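PDB 1Y81: conserved hypothetical protein from Pyrococcus furiosus, which is of unknown function but belongs to the CoA-binding domain family with a Rossmann-like fold and holds coenzyme A in a pocket. Local coordinates for residues Asp36-Phe42 against Ile125-Thr129. Numbering follows the deposited sequence.
Sequences DLLSKGF and IMVET. With SCN (thiocyanate ion), chain B.
How a lysine can tie one helix end to another is illustrated by residues 36-42 and 125-129, whose CA atoms come nearest at Asp36 and Met126 (7.0 Å). The first helix closes in a Schellman motif: Gly41 takes positive phi (83°), Gly41 N hydrogen-bonds to Leu38 O (3.0 Å) and Phe42 N to Leu37 O (3.1 Å). Just before Gly41, within this motif, Lys40 (chi1 m, then all t) forms a salt bridge from NZ to Asp36 OD2 (2.7 Å), and NZ donates a hydrogen bond to Thr129 OG1 (2.8 Å) and a weak one to Met126 O (2.9 Å). Thr129 OG1 (chi1 p) in turn donates to Ile125 O at 2.8 Å. In this Rossmann-like fold the link joins helix 29-39, which follows the first strand, to the short helix after the last strand. Apolar contacts lie alongside: Leu37 CD2 to Ile125 CG1, 4.4 Å, and Phe42 CZ to Thr129 CG2, 3.7 Å. Selenomethionine Met126 also packs on Ile32 and Ile33, while Met126 N donates to the thiocyanate N at 3.1 Å.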
loop_
_atom_site.group_PDB
_atom_site.type_symbol
_atom_site.label_atom_id
_atom_site.label_comp_id
_atom_site.label_asym_id
_atom_site.label_seq_id
_atom_site.Cartn_x
_atom_site.Cartn_y
_atom_site.Cartn_z
ATOM N N ASP A 36 4.869 -12.213 4.035
ATOM C CA ASP A 36 3.882 -12.598 5.051
ATOM C C ASP A 36 2.472 -12.745 4.468
ATOM O O ASP A 36 1.797 -13.774 4.695
ATOM C CB ASP A 36 3.847 -11.596 6.201
ATOM C CG ASP A 36 2.844 -11.995 7.275
ATOM O OD1 ASP A 36 3.129 -12.960 8.009
ATOM O OD2 ASP A 36 1.780 -11.366 7.357
ATOM N N LEU A 37 2.021 -11.725 3.726
ATOM C CA LEU A 37 0.656 -11.714 3.178
ATOM C C LEU A 37 0.435 -12.811 2.137
ATOM O O LEU A 37 -0.636 -13.436 2.121
ATOM C CB LEU A 37 0.301 -10.342 2.618
ATOM C CG LEU A 37 0.204 -9.211 3.659
ATOM C CD1 LEU A 37 -0.139 -7.892 2.972
ATOM C CD2 LEU A 37 -0.797 -9.531 4.795
ATOM N N LEU A 38 1.452 -13.060 1.297
ATOM C CA LEU A 38 1.417 -14.179 0.334
ATOM C C LEU A 38 1.313 -15.536 1.027
ATOM O O LEU A 38 0.574 -16.418 0.570
ATOM C CB LEU A 38 2.659 -14.173 -0.577
ATOM C CG LEU A 38 2.798 -13.041 -1.580
ATOM C CD1 LEU A 38 4.181 -13.099 -2.195
ATOM C CD2 LEU A 38 1.684 -13.085 -2.655
ATOM N N SER A 39 2.054 -15.689 2.131
ATOM C CA SER A 39 2.058 -16.923 2.928
ATOM C C SER A 39 0.679 -17.199 3.524
ATOM O O SER A 39 0.335 -18.355 3.796
ATOM C CB SER A 39 3.114 -16.853 4.046
ATOM O OG SER A 39 2.632 -16.128 5.176
ATOM N N LYS A 40 -0.103 -16.135 3.711
ATOM C CA LYS A 40 -1.442 -16.210 4.285
ATOM C C LYS A 40 -2.537 -16.380 3.218
ATOM O O LYS A 40 -3.738 -16.353 3.541
ATOM C CB LYS A 40 -1.732 -14.957 5.133
ATOM C CG LYS A 40 -0.927 -14.863 6.425
ATOM C CD LYS A 40 -1.031 -13.471 7.021
ATOM C CE LYS A 40 -0.350 -13.413 8.372
ATOM N NZ LYS A 40 -0.355 -12.019 8.891
ATOM N N GLY A 41 -2.121 -16.535 1.959
ATOM C CA GLY A 41 -3.064 -16.721 0.841
ATOM C C GLY A 41 -3.705 -15.479 0.229
ATOM O O GLY A 41 -4.621 -15.596 -0.590
ATOM N N PHE A 42 -3.239 -14.284 0.616
ATOM C CA PHE A 42 -3.672 -13.046 -0.038
ATOM C C PHE A 42 -3.047 -12.900 -1.426
ATOM O O PHE A 42 -1.916 -13.311 -1.642
ATOM C CB PHE A 42 -3.285 -11.820 0.790
ATOM C CG PHE A 42 -4.048 -11.680 2.066
ATOM C CD1 PHE A 42 -5.309 -11.079 2.077
ATOM C CD2 PHE A 42 -3.507 -12.142 3.269
ATOM C CE1 PHE A 42 -6.033 -10.938 3.275
ATOM C CE2 PHE A 42 -4.216 -12.012 4.477
ATOM C CZ PHE A 42 -5.483 -11.412 4.484
ATOM N N ILE A 125 -0.635 -4.288 9.727
ATOM C CA ILE A 125 -1.298 -5.229 8.782
ATOM C C ILE A 125 -1.021 -6.729 9.043
ATOM O O ILE A 125 -1.925 -7.554 8.891
ATOM C CB ILE A 125 -0.999 -4.868 7.270
ATOM C CG1 ILE A 125 -1.951 -5.596 6.301
ATOM C CG2 ILE A 125 0.448 -5.148 6.913
ATOM C CD1 ILE A 125 -3.384 -5.187 6.421
HETATM N N MSE A 126 0.217 -7.100 9.408
HETATM C CA MSE A 126 0.504 -8.516 9.669
HETATM C C MSE A 126 -0.163 -9.002 10.972
HETATM O O MSE A 126 -0.611 -10.135 11.046
HETATM C CB MSE A 126 2.006 -8.828 9.664
HETATM C CG MSE A 126 2.734 -8.375 8.401
HETATM SE SE MSE A 126 4.589 -9.002 8.353
HETATM C CE MSE A 126 5.576 -7.611 9.360
ATOM N N VAL A 127 -0.218 -8.129 11.976
ATOM C CA VAL A 127 -0.983 -8.408 13.189
ATOM C C VAL A 127 -2.467 -8.578 12.854
ATOM O O VAL A 127 -3.087 -9.592 13.224
ATOM C CB VAL A 127 -0.802 -7.296 14.252
ATOM C CG1 VAL A 127 -1.783 -7.500 15.439
ATOM C CG2 VAL A 127 0.643 -7.264 14.741
ATOM N N GLU A 128 -3.027 -7.606 12.136
ATOM C CA GLU A 128 -4.471 -7.597 11.877
ATOM C C GLU A 128 -4.931 -8.742 10.959
ATOM O O GLU A 128 -6.083 -9.169 11.025
ATOM C CB GLU A 128 -4.941 -6.226 11.373
ATOM C CG GLU A 128 -4.613 -5.029 12.331
ATOM C CD GLU A 128 -5.228 -5.156 13.739
ATOM O OE1 GLU A 128 -6.362 -5.666 13.855
ATOM O OE2 GLU A 128 -4.572 -4.731 14.731
ATOM N N THR A 129 -4.025 -9.249 10.131
ATOM C CA THR A 129 -4.334 -10.390 9.268
ATOM C C THR A 129 -3.895 -11.684 9.953
ATOM O O THR A 129 -3.850 -12.743 9.330
ATOM C CB THR A 129 -3.660 -10.275 7.861
ATOM O OG1 THR A 129 -2.243 -10.181 8.013
ATOM C CG2 THR A 129 -4.169 -9.053 7.085
HETATM S S SCN B . 3.865 -6.868 12.520
HETATM C C SCN B . 3.174 -5.971 11.180
HETATM N N SCN B . 2.638 -5.389 10.322
#